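Side-chain contacts in 5'-tyrosyl-DNA phosphodiesterase (Caenorhabditis elegans, PDB 4FVA), which belongs to the endonuclease/exonuclease/phosphatase family of metal-binding, DNase I-like proteins and binds a magnesium ion: residues H38-N42 and V43-I47; Q51-D55 and R56-P60; G113-G117 and L118-L122; G179-A183 and W184-G188. One frame throughout, in Å; residues are numbered along the deposited sequence.

Contact 1 (H38-N42 and V43-I47); sequences HIVKN and VNPDI
Val43 and Asn44 give their backbone N-H groups to the carbonyls of Ile39 and Val40 and so finish the last turn of helix 29-43. Val43 N meets Ile39 O at 2.8 Å, nearly in line with the C=O bond, and Asn44 N reaches Val40 O at 2.6 Å. On the outer side of the same turn Asn42 folds its amide back: with CG beside its own backbone N (chi1 -77°), ND2 lies 2.8 Å from His38 O. That carbonyl is gripped from both faces of its plane, by ND2 on one and Asn42 N on the other.

Asn44 is where the helix ends. Its phi is positive (55°), a conformation that asparagine tolerates better than most residues, and Pro45, which has no N-H to offer a further helical bond, follows at once. This is the return from the helix of a beta-alpha-beta crossover that joins the parallel neighbours 13-20 and 47-53.

Among the apolar contacts, Ile39 and Val43, one turn apart, run side by side and meet through their CG2 methyls at 4.0 Å; Ile39 also rests on Trp19 of strand 13-20. The Pro45 ring lies crosswise to Val40, its CD 4.2 Å from Val40 CG1, while Val40 and Asn44 both touch Tyr68. Pro45 CD also comes close to a carbonyl, 3.4 Å from Val40 O.

Contact 2 (Q51-D55 and R56-P60); sequences QEVVD and RDLAP. With MG (magnesium ion), chain F.
Val53 and Leu58 meet across a type II turn, Asp55 to Leu58, that carries the chain from the end of strand 47-53 toward helix 59-62. Leu58 places CG anti to its backbone N (chi1 -177°), and its side chain crosses that of Val53 at about a right angle. Leu58 CD1 comes 3.4 Å from Val53 CG1, tighter than ordinary van der Waals contact, and Tyr80 touches both side chains. Branched, apolar residues suit this buried spot against Tyr80.

With CG1 anti to the carbonyl carbon (chi1 -60°), Val54 is left with CG2 between its backbone N and the carbonyl carbon, 3.5 Å from Arg56 O. Arg56 is extended from CG to NE, and its NE forms a salt bridge with Asp57 OD2 at 3.6 Å. Asp57 takes the third position of the turn with positive phi (63°). The closing bond, Leu58 N to Asp55 O, is weak at 3.3 Å, but water 1 donates to both Val54 O and Arg56 O and ties the turn together. Asp55 OD1 is hydrogen-bonded to Tyr80 OH.

At the strand end Glu52, in a G1 bulge opposite Tyr80, stretches beyond CG so that OE1 binds magnesium at 2.6 Å, while OE2 accepts from Asn20; Asp22 also binds the ion. With one oxygen on the metal and the other on the Asn20 amide, the carboxylate is restrained against rotation.

Contact 3 (G113-G117 and L118-L122); sequences GSIGG and LKVFL
Gly113 and Val120 exchange a pair of backbone bonds, the shorter being Val120 N to Gly113 O at 2.8 Å and its partner Gly113 N to Val120 O at 3.0 Å. Nearer the turn Ile115 and Leu118 form a second such pair. Ile115 N lies in the carbonyl plane of Leu118, 3.1 Å from its O, whereas Leu118 N sits well above the carbonyl plane of Ile115, 3.2 Å from Ile115 O. Between these two hydrogen-bonded pairs Ser114 and Lys119 form a non-hydrogen-bonded one, where Ser114 CA makes a CH...O contact of 3.0 Å with Leu118 O.

The whole is a two-residue beta hairpin joining strands 107-115 and 118-126 through a type II' turn, Ile115 to Leu118. Gly116 occupies the second position of that turn, with phi 68° and psi -131°, a region glycine enters readily; Gly117 follows at the third, and both residues are poorly ordered.

Side chains alternate between the two faces. Lys119 shares one with Ser114: bent at chi2 (77°), it lays CD 3.6 Å from Gly113 O and carries NZ to a salt bridge with Glu112, its aliphatic part spanning the strand and its charge held at the end. Ile115, Leu118 and Val120 share the other. There Ile115 CG1 approaches Val120 CG2 at 3.8 Å, the two side chains slanting across each other, and both rest on Phe89. Leu118 packs on Phe12 and Leu159, and Leu122, farther along the strand, reaches Phe49 and Ile83 of the other sheet.

Contact 4 (G179-A183 and W184-G188); sequences GVKDA and WEAAG
Asp182 turns its carboxylate back over the start of helix 183-186 and meets the first backbone N-H groups there. With CG anti to its own N (chi1 178°), OD1 takes weak bonds from Trp184 N at 2.9 Å and from Glu185 N at 3.4 Å. OD2 is satisfied by a salt bridge to Arg214, and the backbone O accepts a nearly straight bond from Ala186 N at 2.8 Å. Asp182 N donates a hydrogen bond to water 4, which donates in turn to Glu185 OE2 at 2.7 Å.

The carboxylates of Asp182 and Glu185 are stacked, their planes 15° apart, with OD2 and OE1 4.1 Å from each other. Arg214, which also makes a long, weak ion pair with Glu185, probably eases the repulsion. Ala183 O accepts from Ala187 N at 3.0 Å, and the small alanines let the short helix lie against Val227 and Phe229. Trp184 sends NE1 to Asp190 O and sets its ring edge-to-face with Phe229.

At the far end Gly188 N bonds to Glu185 O, and the positive phi of 128° suits glycine. One short helix is thus bounded by an aspartate N-cap at its start and a Schellman motif at its end.

In the fold
All four contacts are partly buried and local, each bridging a change of backbone direction. Contacts 1 and 2 share strand 47-53: one leads into it from helix 29-43, the other leaves it beside the magnesium site, their centres about 17 Å apart. Contacts 3 and 4 both reach the sheet that holds strands 107-115 and 212-221, the first as a hairpin within it, the second through strand 181-182 and the short helix after it. One point where the two sheets touch is Ile47 CG2 of contact 1 to Leu122 CD1 of contact 3, at 3.7 Å. Contacts 1 and 3 rely on backbone bonds with apolar packing, whereas carboxylates do more in contacts 2 and 4, on opposite sides of the chain's centre: metal binding in one, helix capping in the other.

Contact 1 (H38-N42 and V43-I47)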
# COMPACT_ATOMS: atom_id res chain seq x y z
N HIS A 38 15.52 -4.75 -3.69
CA HIS A 38 16.12 -4.42 -4.97
C HIS A 38 15.19 -3.59 -5.86
O HIS A 38 15.59 -2.56 -6.43
CB HIS A 38 16.51 -5.71 -5.70
CG HIS A 38 17.37 -5.50 -6.90
ND1 HIS A 38 16.86 -5.25 -8.15
CD2 HIS A 38 18.72 -5.51 -7.04
CE1 HIS A 38 17.85 -5.10 -9.01
NE2 HIS A 38 18.99 -5.26 -8.36
N ILE A 39 13.94 -4.04 -5.97
CA ILE A 39 12.96 -3.36 -6.81
C ILE A 39 12.64 -1.96 -6.28
O ILE A 39 12.53 -1.00 -7.05
CB ILE A 39 11.68 -4.23 -6.98
CG1 ILE A 39 11.96 -5.36 -7.99
CG2 ILE A 39 10.51 -3.38 -7.45
CD1 ILE A 39 11.11 -6.60 -7.79
N VAL A 40 12.50 -1.86 -4.96
CA VAL A 40 12.29 -0.57 -4.30
C VAL A 40 13.40 0.43 -4.68
O VAL A 40 13.11 1.56 -5.05
CB VAL A 40 12.22 -0.71 -2.75
CG1 VAL A 40 12.22 0.67 -2.07
CG2 VAL A 40 11.00 -1.52 -2.33
N LYS A 41 14.65 -0.00 -4.61
CA LYS A 41 15.78 0.87 -4.94
C LYS A 41 15.75 1.31 -6.40
O LYS A 41 16.28 2.37 -6.75
CB LYS A 41 17.11 0.19 -4.62
CG LYS A 41 17.40 0.03 -3.11
CD LYS A 41 18.68 -0.79 -2.96
CE LYS A 41 18.65 -1.69 -1.75
NZ LYS A 41 19.98 -2.34 -1.57
N ASN A 42 15.19 0.47 -7.27
CA ASN A 42 15.09 0.82 -8.70
C ASN A 42 13.88 1.69 -9.08
O ASN A 42 13.98 2.55 -9.95
CB ASN A 42 15.15 -0.44 -9.57
CG ASN A 42 16.56 -0.97 -9.70
OD1 ASN A 42 17.32 -0.55 -10.61
ND2 ASN A 42 16.95 -1.85 -8.79
N VAL A 43 12.74 1.44 -8.44
CA VAL A 43 11.57 2.28 -8.65
C VAL A 43 11.76 3.57 -7.87
O VAL A 43 11.29 4.62 -8.30
CB VAL A 43 10.27 1.57 -8.17
CG1 VAL A 43 9.09 2.52 -8.28
CG2 VAL A 43 10.03 0.31 -8.99
N ASN A 44 12.43 3.48 -6.72
CA ASN A 44 12.79 4.66 -5.94
C ASN A 44 11.61 5.56 -5.59
O ASN A 44 11.65 6.76 -5.85
CB ASN A 44 13.88 5.46 -6.71
CG ASN A 44 14.68 6.39 -5.81
OD1 ASN A 44 14.82 6.17 -4.60
ND2 ASN A 44 15.24 7.45 -6.41
N PRO A 45 10.56 4.99 -4.99
CA PRO A 45 9.37 5.78 -4.65
C PRO A 45 9.66 6.72 -3.50
O PRO A 45 10.55 6.40 -2.69
CB PRO A 45 8.36 4.71 -4.21
CG PRO A 45 9.24 3.60 -3.65
CD PRO A 45 10.47 3.59 -4.51
N ASP A 46 8.95 7.86 -3.41
CA ASP A 46 9.14 8.76 -2.28
C ASP A 46 8.56 8.17 -1.02
O ASP A 46 9.08 8.35 0.08
CB ASP A 46 8.48 10.11 -2.54
CG ASP A 46 9.07 10.84 -3.74
OD1 ASP A 46 10.31 11.00 -3.78
OD2 ASP A 46 8.30 11.23 -4.64
N ILE A 47 7.46 7.45 -1.20
CA ILE A 47 6.71 6.89 -0.09
C ILE A 47 6.36 5.45 -0.43
O ILE A 47 5.95 5.15 -1.55
CB ILE A 47 5.42 7.69 0.17
CG1 ILE A 47 5.76 9.13 0.59
CG2 ILE A 47 4.56 7.03 1.25
CD1 ILE A 47 4.58 10.08 0.49

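Contact 2 (Q51-D55 and R56-P60)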
# COMPACT_ATOMS: atom_id res chain seq x y z
N GLN A 51 2.56 -4.36 3.22
CA GLN A 51 1.69 -5.20 4.03
C GLN A 51 2.23 -6.64 4.08
O GLN A 51 3.02 -7.04 3.21
CB GLN A 51 0.25 -5.19 3.47
CG GLN A 51 -0.32 -3.81 3.21
CD GLN A 51 0.03 -3.27 1.83
OE1 GLN A 51 0.12 -4.03 0.86
NE2 GLN A 51 0.22 -1.93 1.74
N GLU A 52 1.78 -7.41 5.07
CA GLU A 52 2.29 -8.76 5.30
C GLU A 52 3.80 -8.79 5.42
O GLU A 52 4.46 -9.65 4.83
CB GLU A 52 1.81 -9.74 4.22
CG GLU A 52 0.45 -10.34 4.54
CD GLU A 52 0.09 -11.50 3.65
OE1 GLU A 52 0.90 -12.46 3.53
OE2 GLU A 52 -1.01 -11.43 3.07
N VAL A 53 4.35 -7.86 6.18
CA VAL A 53 5.76 -7.87 6.56
C VAL A 53 5.87 -8.82 7.75
O VAL A 53 4.99 -8.80 8.62
CB VAL A 53 6.22 -6.48 6.96
CG1 VAL A 53 7.71 -6.47 7.25
CG2 VAL A 53 5.87 -5.47 5.85
N VAL A 54 6.92 -9.64 7.79
CA VAL A 54 7.19 -10.54 8.92
C VAL A 54 8.58 -10.31 9.51
O VAL A 54 9.44 -9.72 8.86
CB VAL A 54 7.03 -12.03 8.51
CG1 VAL A 54 5.61 -12.32 8.03
CG2 VAL A 54 8.05 -12.41 7.42
N ASP A 55 8.79 -10.75 10.74
CA ASP A 55 10.08 -10.56 11.41
C ASP A 55 11.18 -11.36 10.73
O ASP A 55 12.32 -10.90 10.60
CB ASP A 55 10.00 -10.94 12.88
CG ASP A 55 9.12 -10.00 13.68
OD1 ASP A 55 8.99 -8.81 13.31
OD2 ASP A 55 8.53 -10.46 14.67
N ARG A 56 10.83 -12.57 10.30
CA ARG A 56 11.81 -13.47 9.70
C ARG A 56 12.34 -12.96 8.37
O ARG A 56 11.58 -12.65 7.45
CB ARG A 56 11.19 -14.86 9.52
CG ARG A 56 12.09 -15.86 8.81
CD ARG A 56 11.35 -17.17 8.59
NE ARG A 56 11.89 -17.91 7.45
CZ ARG A 56 11.16 -18.67 6.64
NH1 ARG A 56 9.86 -18.80 6.87
NH2 ARG A 56 11.72 -19.29 5.62
N ASP A 57 13.67 -12.89 8.27
CA ASP A 57 14.32 -12.48 7.04
C ASP A 57 13.96 -11.04 6.66
O ASP A 57 13.85 -10.70 5.49
CB ASP A 57 13.97 -13.43 5.89
CG ASP A 57 14.61 -14.81 6.05
OD1 ASP A 57 15.69 -14.88 6.67
OD2 ASP A 57 14.05 -15.82 5.55
N LEU A 58 13.79 -10.20 7.68
CA LEU A 58 13.42 -8.81 7.45
C LEU A 58 14.64 -7.95 7.05
O LEU A 58 14.49 -6.84 6.51
CB LEU A 58 12.74 -8.26 8.71
CG LEU A 58 12.20 -6.84 8.66
CD1 LEU A 58 11.06 -6.72 7.65
CD2 LEU A 58 11.71 -6.46 10.05
N ALA A 59 15.84 -8.47 7.28
CA ALA A 59 17.06 -7.66 7.11
C ALA A 59 17.12 -6.83 5.82
O ALA A 59 17.38 -5.63 5.86
CB ALA A 59 18.32 -8.53 7.24
N PRO A 60 16.86 -7.47 4.67
CA PRO A 60 16.97 -6.73 3.40
C PRO A 60 16.02 -5.55 3.38
O PRO A 60 16.36 -4.52 2.80
CB PRO A 60 16.57 -7.77 2.34
CG PRO A 60 16.78 -9.12 3.03
CD PRO A 60 16.44 -8.87 4.47
MG MG F . 0.37 -14.12 1.66
O HOH W 1 10.65 -10.17 6.44
O HOH W 2 0.32 -16.56 2.42
O HOH W 3 0.44 -12.23 0.03

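Contact 3 (G113-G117 and L118-L122)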
# COMPACT_ATOMS: atom_id res chain seq x y z
N GLY A 113 2.80 13.97 8.69
CA GLY A 113 4.00 14.78 8.69
C GLY A 113 3.91 15.82 7.60
O GLY A 113 2.83 16.25 7.21
N SER A 114 5.06 16.24 7.10
CA SER A 114 5.10 17.15 5.97
C SER A 114 6.39 16.95 5.20
O SER A 114 7.41 16.52 5.77
CB SER A 114 4.93 18.60 6.42
OG SER A 114 6.06 19.03 7.14
N ILE A 115 6.34 17.24 3.91
CA ILE A 115 7.55 17.25 3.09
C ILE A 115 7.53 18.61 2.45
O ILE A 115 6.58 18.96 1.74
CB ILE A 115 7.61 16.15 2.02
CG1 ILE A 115 6.36 15.28 2.05
CG2 ILE A 115 8.91 15.32 2.17
CD1 ILE A 115 6.22 14.40 0.82
N GLY A 116 8.58 19.38 2.71
CA GLY A 116 8.61 20.77 2.34
C GLY A 116 7.57 21.47 3.21
O GLY A 116 7.54 21.28 4.43
N GLY A 117 6.72 22.26 2.59
CA GLY A 117 5.68 22.96 3.32
C GLY A 117 4.35 22.25 3.27
O GLY A 117 3.35 22.74 3.79
N LEU A 118 4.33 21.07 2.66
CA LEU A 118 3.05 20.41 2.43
C LEU A 118 2.71 19.37 3.49
O LEU A 118 3.49 18.44 3.75
CB LEU A 118 3.05 19.81 1.03
CG LEU A 118 1.70 19.30 0.54
CD1 LEU A 118 0.66 20.33 0.91
CD2 LEU A 118 1.76 19.14 -0.96
N LYS A 119 1.56 19.55 4.12
CA LYS A 119 1.06 18.61 5.11
C LYS A 119 0.68 17.33 4.40
O LYS A 119 0.03 17.37 3.35
CB LYS A 119 -0.15 19.20 5.84
CG LYS A 119 -0.59 18.42 7.05
CD LYS A 119 0.34 18.68 8.24
CE LYS A 119 -0.15 18.02 9.51
NZ LYS A 119 0.70 18.36 10.68
N VAL A 120 1.10 16.19 4.95
CA VAL A 120 0.82 14.90 4.32
C VAL A 120 0.33 13.89 5.34
O VAL A 120 0.96 13.73 6.38
CB VAL A 120 2.07 14.31 3.64
CG1 VAL A 120 1.72 13.00 2.95
CG2 VAL A 120 2.65 15.30 2.64
N PHE A 121 -0.80 13.24 5.05
CA PHE A 121 -1.29 12.12 5.86
C PHE A 121 -1.17 10.83 5.05
O PHE A 121 -1.60 10.77 3.89
CB PHE A 121 -2.74 12.33 6.30
CG PHE A 121 -2.91 13.42 7.34
CD1 PHE A 121 -2.95 14.76 6.97
CD2 PHE A 121 -3.06 13.08 8.69
CE1 PHE A 121 -3.11 15.77 7.93
CE2 PHE A 121 -3.23 14.07 9.66
CZ PHE A 121 -3.25 15.42 9.28
N LEU A 122 -0.57 9.81 5.66
CA LEU A 122 -0.38 8.52 5.02
C LEU A 122 -1.15 7.50 5.82
O LEU A 122 -0.90 7.33 7.02
CB LEU A 122 1.11 8.14 5.00
CG LEU A 122 2.04 9.16 4.33
CD1 LEU A 122 3.51 8.71 4.33
CD2 LEU A 122 1.55 9.42 2.91

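Contact 4 (G179-A183 and W184-G188)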
# COMPACT_ATOMS: atom_id res chain seq x y z
N GLY A 179 -14.11 14.32 -3.82
CA GLY A 179 -12.79 14.91 -3.58
C GLY A 179 -11.71 13.85 -3.40
O GLY A 179 -10.52 14.12 -3.60
N VAL A 180 -12.13 12.65 -2.99
CA VAL A 180 -11.23 11.51 -2.87
C VAL A 180 -11.36 10.64 -4.13
O VAL A 180 -12.46 10.18 -4.45
CB VAL A 180 -11.55 10.62 -1.64
CG1 VAL A 180 -10.64 9.39 -1.62
CG2 VAL A 180 -11.41 11.40 -0.34
N LYS A 181 -10.24 10.39 -4.80
CA LYS A 181 -10.24 9.63 -6.03
C LYS A 181 -9.34 8.42 -5.96
O LYS A 181 -8.33 8.43 -5.25
CB LYS A 181 -9.80 10.48 -7.23
CG LYS A 181 -10.77 11.59 -7.62
CD LYS A 181 -10.27 12.33 -8.86
CE LYS A 181 -11.34 13.27 -9.41
NZ LYS A 181 -11.82 14.21 -8.36
N ASP A 182 -9.70 7.41 -6.75
CA ASP A 182 -8.93 6.19 -6.85
C ASP A 182 -7.83 6.42 -7.88
O ASP A 182 -8.10 6.77 -9.03
CB ASP A 182 -9.87 5.06 -7.27
CG ASP A 182 -9.15 3.75 -7.47
OD1 ASP A 182 -8.01 3.77 -7.97
OD2 ASP A 182 -9.75 2.69 -7.16
N ALA A 183 -6.59 6.24 -7.46
CA ALA A 183 -5.43 6.55 -8.31
C ALA A 183 -5.47 5.81 -9.65
O ALA A 183 -5.19 6.40 -10.70
CB ALA A 183 -4.12 6.26 -7.57
N TRP A 184 -5.79 4.52 -9.62
CA TRP A 184 -5.85 3.77 -10.87
C TRP A 184 -6.90 4.29 -11.83
O TRP A 184 -6.67 4.38 -13.04
CB TRP A 184 -6.10 2.29 -10.61
CG TRP A 184 -6.33 1.53 -11.88
CD1 TRP A 184 -5.39 1.17 -12.81
CD2 TRP A 184 -7.58 1.00 -12.34
NE1 TRP A 184 -5.99 0.47 -13.83
CE2 TRP A 184 -7.33 0.35 -13.57
CE3 TRP A 184 -8.89 1.02 -11.85
CZ2 TRP A 184 -8.34 -0.28 -14.31
CZ3 TRP A 184 -9.90 0.40 -12.59
CH2 TRP A 184 -9.61 -0.25 -13.80
N GLU A 185 -8.08 4.60 -11.29
CA GLU A 185 -9.17 5.16 -12.08
C GLU A 185 -8.80 6.52 -12.65
O GLU A 185 -8.98 6.76 -13.83
CB GLU A 185 -10.44 5.28 -11.25
CG GLU A 185 -11.11 3.97 -10.90
CD GLU A 185 -12.31 4.20 -10.00
OE1 GLU A 185 -12.96 3.22 -9.58
OE2 GLU A 185 -12.60 5.38 -9.72
N ALA A 186 -8.28 7.39 -11.79
CA ALA A 186 -7.91 8.75 -12.21
C ALA A 186 -6.78 8.76 -13.23
O ALA A 186 -6.61 9.73 -13.97
CB ALA A 186 -7.54 9.59 -10.99
N ALA A 187 -5.99 7.69 -13.26
CA ALA A 187 -4.91 7.59 -14.23
C ALA A 187 -5.43 7.10 -15.57
O ALA A 187 -4.69 7.11 -16.55
CB ALA A 187 -3.80 6.68 -13.71
N GLY A 188 -6.69 6.65 -15.62
CA GLY A 188 -7.28 6.22 -16.88
C GLY A 188 -7.92 4.85 -16.91
O GLY A 188 -8.28 4.36 -17.99
O HOH W 4 -11.85 7.69 -8.58